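Local coordinates for putative NAD(P)H-dependent FMN-containing oxidoreductase YwqN (Bacillus subtilis, PDB 1RLI), which probably acts as an NAD(P)H-dependent oxidoreductase that uses FMN as its cofactor, at residues V115-V120 with S149-V154; Y119-G124 with S175-R180. One frame throughout, in Å; residues are numbered along the deposited sequence.

Overall arrangement
Both contacts start from strand 117-124, in the parallel part of a flavodoxin-like sheet. Interaction 1 pairs the beginning of that strand with 149-154, on an edge strand within this chain; interaction 2 covers the same region with the tail that follows helix 168-175. Their centres lie 8 Å apart, and Tyr119 joins them: Lys151 packs on one face of its ring and Leu178 on the other. A probable hydrogen bond from Ala122 N to Val154 O (3.0 Å) carries the strand pairing onward, and Leu177 CD1 packs on Val154 CG2 at 3.7 Å. The Gln117 side chain is about 6 Å from a bound platinum ion, probably the one held by Lys5 and His73. No FMN is present in the structure.

Interaction 1 (V115-V120 with S149-V154); sequences VKQAYV and SFKGYV
Backbone hydrogen bonds join 117-120 and 149-154 as parallel strands. Ala118 N points almost straight at Ser149 O (2.8 Å, 176° at the hydrogen), and Ala118 O accepts from Lys151 N at 2.9 Å. The next bonds skip a residue: Val120 N donates to Gly152 O (3.1 Å) and Val120 O accepts from Val154 N (2.9 Å). The extra residue is Lys151, with helical backbone angles, which makes this a beta bulge. At the start of the pairing, Ser149 N reaches Lys116 O only weakly, and a water lies between them, 2.8 Å from Lys116 O, and accepts from Ser149 N.

On the face with Gln117 and Tyr119, the bulge turns Lys151 CB over the tyrosine ring. This is a CH-pi contact, 3.7 Å from CB to the ring centroid and 28° off the normal. The lysine chain then bends at chi2 (-65°) and crosses the extended Gln117, whose NE2 lies 3.0 Å from Lys151 CE, tight packing without a hydrogen bond. Methylene chains with polar ends suit this partly exposed place: the CH2 groups pack while amide and ammonium remain compatible with water. Glycine suits position 152, because a CB there would crowd Tyr119 CD1.

Apolar packing occupies the opposite face. Val120, beta-branched and at home in a strand, sets CG2 3.6 Å from Phe150 CE1, crossing the ring obliquely. The phenylalanine keeps CG anti to its backbone N, which brings the ring's edge, in plane, to Ala118 O.

The pair brackets a beta-alpha-beta crossover through helix 133-146, whose Phe139 and Phe143 pack on the face of Ala118 and Val120, where Ala118 is small enough to lie beneath Phe143. Tyr153 OH bonds Lys129 O of the second subunit, while strand 74-80 flanks 117-120 on its other side.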
ATOM      1  N   VAL D 115     -18.909  14.958   7.184  1.00 21.91           N
ATOM      2  CA  VAL D 115     -19.463  15.530   5.963  1.00 22.98           C
ATOM      3  C   VAL D 115     -18.439  16.394   5.225  1.00 24.17           C
ATOM      4  O   VAL D 115     -18.760  17.023   4.218  1.00 24.99           O
ATOM      5  CB  VAL D 115     -20.761  16.374   6.227  1.00 24.95           C
ATOM      6  CG1 VAL D 115     -21.840  15.482   6.820  1.00 24.80           C
ATOM      7  CG2 VAL D 115     -20.467  17.559   7.132  1.00 24.27           C
ATOM      8  N   LYS D 116     -17.194  16.399   5.697  1.00 22.48           N
ATOM      9  CA  LYS D 116     -16.165  17.209   5.044  1.00 22.18           C
ATOM     10  C   LYS D 116     -15.437  16.459   3.937  1.00 21.11           C
ATOM     11  O   LYS D 116     -15.453  15.236   3.894  1.00 22.56           O
ATOM     12  CB  LYS D 116     -15.147  17.720   6.075  1.00 22.35           C
ATOM     13  CG  LYS D 116     -15.785  18.595   7.165  1.00 22.64           C
ATOM     14  CD  LYS D 116     -14.773  19.182   8.126  1.00 22.23           C
ATOM     15  CE  LYS D 116     -15.467  19.896   9.301  1.00 23.76           C
ATOM     16  NZ  LYS D 116     -16.340  21.039   8.862  1.00 21.71           N
ATOM     17  N   GLN D 117     -14.834  17.213   3.023  1.00 22.44           N
ATOM     18  CA  GLN D 117     -14.077  16.656   1.907  1.00 22.93           C
ATOM     19  C   GLN D 117     -12.611  16.913   2.213  1.00 21.27           C
ATOM     20  O   GLN D 117     -12.246  18.028   2.585  1.00 20.34           O
ATOM     21  CB  GLN D 117     -14.457  17.355   0.602  1.00 27.35           C
ATOM     22  CG  GLN D 117     -15.915  17.144   0.231  1.00 34.73           C
ATOM     23  CD  GLN D 117     -16.298  17.857  -1.039  1.00 39.70           C
ATOM     24  OE1 GLN D 117     -16.095  19.065  -1.173  1.00 45.79           O
ATOM     25  NE2 GLN D 117     -16.862  17.116  -1.984  1.00 43.96           N
ATOM     26  N   ALA D 118     -11.782  15.891   2.043  1.00 19.13           N
ATOM     27  CA  ALA D 118     -10.360  16.021   2.345  1.00 18.01           C
ATOM     28  C   ALA D 118      -9.467  15.842   1.130  1.00 17.66           C
ATOM     29  O   ALA D 118      -9.765  15.029   0.262  1.00 16.79           O
ATOM     30  CB  ALA D 118      -9.966  14.981   3.406  1.00 18.11           C
ATOM     31  N   TYR D 119      -8.364  16.593   1.112  1.00 16.19           N
ATOM     32  CA  TYR D 119      -7.352  16.536   0.053  1.00 15.31           C
ATOM     33  C   TYR D 119      -6.010  16.519   0.744  1.00 16.57           C
ATOM     34  O   TYR D 119      -5.884  17.006   1.875  1.00 15.52           O
ATOM     35  CB  TYR D 119      -7.374  17.778  -0.834  1.00 16.07           C
ATOM     36  CG  TYR D 119      -8.610  17.890  -1.686  1.00 19.19           C
ATOM     37  CD1 TYR D 119      -8.604  17.464  -3.020  1.00 17.19           C
ATOM     38  CD2 TYR D 119      -9.786  18.437  -1.162  1.00 20.79           C
ATOM     39  CE1 TYR D 119      -9.751  17.590  -3.818  1.00 22.65           C
ATOM     40  CE2 TYR D 119     -10.936  18.566  -1.954  1.00 20.22           C
ATOM     41  CZ  TYR D 119     -10.905  18.145  -3.277  1.00 21.09           C
ATOM     42  OH  TYR D 119     -12.040  18.310  -4.056  1.00 23.26           O
ATOM     43  N   VAL D 120      -4.997  15.989   0.061  1.00 15.25           N
ATOM     44  CA  VAL D 120      -3.650  15.934   0.625  1.00 14.28           C
ATOM     45  C   VAL D 120      -2.609  16.454  -0.371  1.00 16.31           C
ATOM     46  O   VAL D 120      -2.672  16.138  -1.554  1.00 15.64           O
ATOM     47  CB  VAL D 120      -3.249  14.473   0.994  1.00 14.50           C
ATOM     48  CG1 VAL D 120      -1.770  14.415   1.402  1.00 16.32           C
ATOM     49  CG2 VAL D 120      -4.141  13.944   2.150  1.00 13.55           C
ATOM     50  N   SER D 149     -14.622  12.139   2.908  1.00 21.29           N
ATOM     51  CA  SER D 149     -14.340  11.738   1.539  1.00 20.49           C
ATOM     52  C   SER D 149     -12.951  12.240   1.123  1.00 20.59           C
ATOM     53  O   SER D 149     -12.668  13.428   1.184  1.00 20.72           O
ATOM     54  CB  SER D 149     -15.393  12.311   0.590  1.00 23.16           C
ATOM     55  OG  SER D 149     -16.676  11.824   0.934  1.00 29.30           O
ATOM     56  N   PHE D 150     -12.110  11.314   0.684  1.00 19.07           N
ATOM     57  CA  PHE D 150     -10.743  11.623   0.260  1.00 19.69           C
ATOM     58  C   PHE D 150     -10.873  11.874  -1.217  1.00 17.90           C
ATOM     59  O   PHE D 150     -10.882  10.927  -2.012  1.00 19.89           O
ATOM     60  CB  PHE D 150      -9.838  10.408   0.532  1.00 19.63           C
ATOM     61  CG  PHE D 150      -8.366  10.692   0.411  1.00 20.46           C
ATOM     62  CD1 PHE D 150      -7.893  11.973   0.136  1.00 18.77           C
ATOM     63  CD2 PHE D 150      -7.449   9.664   0.585  1.00 17.84           C
ATOM     64  CE1 PHE D 150      -6.491  12.216   0.033  1.00 16.78           C
ATOM     65  CE2 PHE D 150      -6.076   9.891   0.493  1.00 16.69           C
ATOM     66  CZ  PHE D 150      -5.594  11.162   0.218  1.00 14.60           C
ATOM     67  N   LYS D 151     -10.973  13.163  -1.564  1.00 18.37           N
ATOM     68  CA  LYS D 151     -11.204  13.631  -2.929  1.00 19.15           C
ATOM     69  C   LYS D 151     -10.020  13.716  -3.881  1.00 21.99           C
ATOM     70  O   LYS D 151     -10.209  13.647  -5.095  1.00 21.96           O
ATOM     71  CB  LYS D 151     -11.881  14.996  -2.880  1.00 21.85           C
ATOM     72  CG  LYS D 151     -13.246  14.991  -2.191  1.00 25.25           C
ATOM     73  CD  LYS D 151     -14.251  14.159  -2.970  1.00 32.46           C
ATOM     74  CE  LYS D 151     -15.669  14.359  -2.433  1.00 36.62           C
ATOM     75  NZ  LYS D 151     -16.666  13.473  -3.100  1.00 39.60           N
ATOM     76  N   GLY D 152      -8.809  13.882  -3.368  1.00 17.14           N
ATOM     77  CA  GLY D 152      -7.675  13.953  -4.280  1.00 18.04           C
ATOM     78  C   GLY D 152      -6.406  14.297  -3.540  1.00 17.08           C
ATOM     79  O   GLY D 152      -6.468  14.659  -2.367  1.00 16.57           O
ATOM     80  N   TYR D 153      -5.263  14.167  -4.210  1.00 15.83           N
ATOM     81  CA  TYR D 153      -3.982  14.500  -3.590  1.00 15.31           C
ATOM     82  C   TYR D 153      -2.982  14.837  -4.668  1.00 16.05           C
ATOM     83  O   TYR D 153      -3.228  14.631  -5.859  1.00 15.20           O
ATOM     84  CB  TYR D 153      -3.431  13.314  -2.787  1.00 15.02           C
ATOM     85  CG  TYR D 153      -3.151  12.102  -3.648  1.00 16.58           C
ATOM     86  CD1 TYR D 153      -1.917  11.932  -4.294  1.00 19.73           C
ATOM     87  CD2 TYR D 153      -4.157  11.156  -3.873  1.00 18.87           C
ATOM     88  CE1 TYR D 153      -1.708  10.835  -5.149  1.00 23.42           C
ATOM     89  CE2 TYR D 153      -3.953  10.072  -4.714  1.00 23.78           C
ATOM     90  CZ  TYR D 153      -2.741   9.919  -5.344  1.00 20.10           C
ATOM     91  OH  TYR D 153      -2.590   8.819  -6.173  1.00 29.24           O
ATOM     92  N   VAL D 154      -1.846  15.357  -4.228  1.00 14.54           N
ATOM     93  CA  VAL D 154      -0.744  15.661  -5.104  1.00 15.21           C
ATOM     94  C   VAL D 154       0.550  15.237  -4.398  1.00 16.12           C
ATOM     95  O   VAL D 154       0.752  15.556  -3.223  1.00 16.24           O
ATOM     96  CB  VAL D 154      -0.659  17.188  -5.428  1.00 19.94           C
ATOM     97  CG1 VAL D 154       0.565  17.452  -6.315  1.00 21.43           C
ATOM     98  CG2 VAL D 154      -1.937  17.652  -6.124  1.00 21.65           C
TER
HETATM   99  O   HOH W   1     -17.461  13.299   3.691  1.00 29.73           O

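Interaction 2 (Y119-G124 with S175-R180); sequences YVIAVG and SRLLKR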
ATOM      1  N   TYR D 119      -8.364  16.593   1.112  1.00 16.19           N
ATOM      2  CA  TYR D 119      -7.352  16.536   0.053  1.00 15.31           C
ATOM      3  C   TYR D 119      -6.010  16.519   0.744  1.00 16.57           C
ATOM      4  O   TYR D 119      -5.884  17.006   1.875  1.00 15.52           O
ATOM      5  CB  TYR D 119      -7.374  17.778  -0.834  1.00 16.07           C
ATOM      6  CG  TYR D 119      -8.610  17.890  -1.686  1.00 19.19           C
ATOM      7  CD1 TYR D 119      -8.604  17.464  -3.020  1.00 17.19           C
ATOM      8  CD2 TYR D 119      -9.786  18.437  -1.162  1.00 20.79           C
ATOM      9  CE1 TYR D 119      -9.751  17.590  -3.818  1.00 22.65           C
ATOM     10  CE2 TYR D 119     -10.936  18.566  -1.954  1.00 20.22           C
ATOM     11  CZ  TYR D 119     -10.905  18.145  -3.277  1.00 21.09           C
ATOM     12  OH  TYR D 119     -12.040  18.310  -4.056  1.00 23.26           O
ATOM     13  N   VAL D 120      -4.997  15.989   0.061  1.00 15.25           N
ATOM     14  CA  VAL D 120      -3.650  15.934   0.625  1.00 14.28           C
ATOM     15  C   VAL D 120      -2.609  16.454  -0.371  1.00 16.31           C
ATOM     16  O   VAL D 120      -2.672  16.138  -1.554  1.00 15.64           O
ATOM     17  CB  VAL D 120      -3.249  14.473   0.994  1.00 14.50           C
ATOM     18  CG1 VAL D 120      -1.770  14.415   1.402  1.00 16.32           C
ATOM     19  CG2 VAL D 120      -4.141  13.944   2.150  1.00 13.55           C
ATOM     20  N   ILE D 121      -1.664  17.252   0.117  1.00 15.85           N
ATOM     21  CA  ILE D 121      -0.550  17.740  -0.705  1.00 17.25           C
ATOM     22  C   ILE D 121       0.682  17.315   0.102  1.00 17.39           C
ATOM     23  O   ILE D 121       0.826  17.721   1.256  1.00 18.03           O
ATOM     24  CB  ILE D 121      -0.538  19.283  -0.843  1.00 18.37           C
ATOM     25  CG1 ILE D 121      -1.764  19.739  -1.642  1.00 18.20           C
ATOM     26  CG2 ILE D 121       0.744  19.727  -1.528  1.00 20.33           C
ATOM     27  CD1 ILE D 121      -1.943  21.231  -1.665  1.00 20.76           C
ATOM     28  N   ALA D 122       1.546  16.489  -0.486  1.00 15.24           N
ATOM     29  CA  ALA D 122       2.741  16.014   0.207  1.00 15.76           C
ATOM     30  C   ALA D 122       3.955  16.151  -0.702  1.00 17.64           C
ATOM     31  O   ALA D 122       3.916  15.788  -1.883  1.00 17.64           O
ATOM     32  CB  ALA D 122       2.567  14.550   0.639  1.00 19.09           C
ATOM     33  N   VAL D 123       5.028  16.677  -0.143  1.00 17.78           N
ATOM     34  CA  VAL D 123       6.236  16.895  -0.922  1.00 18.06           C
ATOM     35  C   VAL D 123       7.401  16.195  -0.270  1.00 20.49           C
ATOM     36  O   VAL D 123       7.605  16.339   0.927  1.00 20.08           O
ATOM     37  CB  VAL D 123       6.560  18.409  -1.014  1.00 21.35           C
ATOM     38  CG1 VAL D 123       7.805  18.621  -1.874  1.00 21.18           C
ATOM     39  CG2 VAL D 123       5.376  19.160  -1.590  1.00 23.01           C
ATOM     40  N   GLY D 124       8.172  15.462  -1.075  1.00 21.27           N
ATOM     41  CA  GLY D 124       9.325  14.737  -0.566  1.00 24.56           C
ATOM     42  C   GLY D 124      10.453  14.731  -1.584  1.00 24.95           C
ATOM     43  O   GLY D 124      10.219  14.969  -2.765  1.00 23.54           O
ATOM     44  N   SER D 175      -2.830  22.895  -9.063  1.00 25.79           N
ATOM     45  CA  SER D 175      -3.768  23.886  -9.590  1.00 28.72           C
ATOM     46  C   SER D 175      -5.094  23.245  -9.938  1.00 27.51           C
ATOM     47  O   SER D 175      -6.137  23.888  -9.885  1.00 28.59           O
ATOM     48  CB  SER D 175      -3.208  24.549 -10.848  1.00 32.09           C
ATOM     49  OG  SER D 175      -2.113  25.373 -10.522  1.00 38.23           O
ATOM     50  N   ARG D 176      -5.055  21.970 -10.309  1.00 24.95           N
ATOM     51  CA  ARG D 176      -6.275  21.271 -10.668  1.00 27.52           C
ATOM     52  C   ARG D 176      -6.748  20.359  -9.555  1.00 27.09           C
ATOM     53  O   ARG D 176      -7.572  19.481  -9.780  1.00 29.62           O
ATOM     54  CB  ARG D 176      -6.034  20.470 -11.954  1.00 25.33           C
ATOM     55  CG  ARG D 176      -5.571  21.357 -13.112  1.00 29.25           C
ATOM     56  CD  ARG D 176      -5.184  20.547 -14.336  1.00 32.53           C
ATOM     57  NE  ARG D 176      -4.969  21.410 -15.500  1.00 32.95           N
ATOM     58  CZ  ARG D 176      -3.980  22.289 -15.621  1.00 37.00           C
ATOM     59  NH1 ARG D 176      -3.082  22.435 -14.650  1.00 37.16           N
ATOM     60  NH2 ARG D 176      -3.896  23.037 -16.716  1.00 38.66           N
ATOM     61  N   LEU D 177      -6.243  20.577  -8.346  1.00 26.46           N
ATOM     62  CA  LEU D 177      -6.596  19.712  -7.224  1.00 26.59           C
ATOM     63  C   LEU D 177      -8.074  19.648  -6.863  1.00 29.22           C
ATOM     64  O   LEU D 177      -8.645  18.568  -6.761  1.00 26.91           O
ATOM     65  CB  LEU D 177      -5.824  20.124  -5.975  1.00 25.35           C
ATOM     66  CG  LEU D 177      -5.973  19.149  -4.800  1.00 24.88           C
ATOM     67  CD1 LEU D 177      -5.483  17.747  -5.196  1.00 27.37           C
ATOM     68  CD2 LEU D 177      -5.179  19.683  -3.626  1.00 25.77           C
ATOM     69  N   LEU D 178      -8.687  20.802  -6.649  1.00 31.67           N
ATOM     70  CA  LEU D 178     -10.083  20.816  -6.251  1.00 37.78           C
ATOM     71  C   LEU D 178     -11.020  20.340  -7.350  1.00 42.77           C
ATOM     72  O   LEU D 178     -11.059  20.927  -8.429  1.00 44.24           O
ATOM     73  CB  LEU D 178     -10.477  22.219  -5.777  1.00 37.70           C
ATOM     74  CG  LEU D 178      -9.838  22.677  -4.459  1.00 36.31           C
ATOM     75  CD1 LEU D 178     -10.037  21.608  -3.400  1.00 36.08           C
ATOM     76  CD2 LEU D 178      -8.369  22.924  -4.655  1.00 39.59           C
ATOM     77  N   LYS D 179     -11.760  19.265  -7.068  1.00 47.76           N
ATOM     78  CA  LYS D 179     -12.708  18.711  -8.034  1.00 53.92           C
ATOM     79  C   LYS D 179     -13.725  19.766  -8.440  1.00 56.62           C
ATOM     80  O   LYS D 179     -13.995  20.703  -7.689  1.00 56.41           O
ATOM     81  CB  LYS D 179     -13.447  17.493  -7.457  1.00 56.01           C
ATOM     82  CG  LYS D 179     -12.611  16.217  -7.397  1.00 59.53           C
ATOM     83  CD  LYS D 179     -13.488  14.988  -7.180  1.00 62.22           C
ATOM     84  CE  LYS D 179     -12.656  13.711  -7.142  1.00 64.00           C
ATOM     85  NZ  LYS D 179     -13.494  12.482  -6.981  1.00 65.10           N
ATOM     86  N   ARG D 180     -14.291  19.605  -9.631  1.00 59.55           N
ATOM     87  CA  ARG D 180     -15.270  20.551 -10.140  1.00 63.04           C
ATOM     88  C   ARG D 180     -16.404  19.845 -10.874  1.00 63.57           C
ATOM     89  O   ARG D 180     -17.566  20.284 -10.721  1.00 64.03           O
ATOM     90  CB  ARG D 180     -14.583  21.552 -11.070  1.00 65.77           C
ATOM     91  CG  ARG D 180     -13.899  20.919 -12.264  1.00 69.78           C
ATOM     92  CD  ARG D 180     -12.978  21.910 -12.960  1.00 73.55           C
ATOM     93  NE  ARG D 180     -13.678  23.118 -13.393  1.00 76.22           N
ATOM     94  CZ  ARG D 180     -13.108  24.102 -14.081  1.00 77.82           C
ATOM     95  NH1 ARG D 180     -11.826  24.021 -14.420  1.00 78.59           N
ATOM     96  NH2 ARG D 180     -13.817  25.169 -14.431  1.00 78.78           N
TER
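In this flavodoxin-like fold, the irregular tail after helix 168-175 returns to the sheet and packs against Tyr119 on strand 117-124. The tyrosine points at the tail. Its CB lies 4.0 Å from Leu177 CD2, and chi1 of -68° puts CG anti to the carbonyl carbon, sending the ring out along the tail. CD1 then meets the branch point of Leu177, CG, at 3.6 Å as the two side chains slide past each other in opposite directions. Further out, CE1 comes 3.3 Å from Leu177 O. Along the other rim, CE2 and CZ lie under Leu178 CD1, which sits over the face turned away from Lys151 (3.7 Å to the centroid, 22° off the normal). Both leucines suit the place: Leu177 lays its branched end along the ring and Ile121 CG1, and Leu178 presents one methyl to the ring face. An alanine in place of Tyr119 would strip Leu177 and Leu178 of their shared aromatic surface and would probably loosen the tail's hold on the sheet. At the tip, the phenol oxygen serves the tail's main chain as an acceptor: Lys179 N donates to Tyr119 OH across 3.2 Å, at 160°.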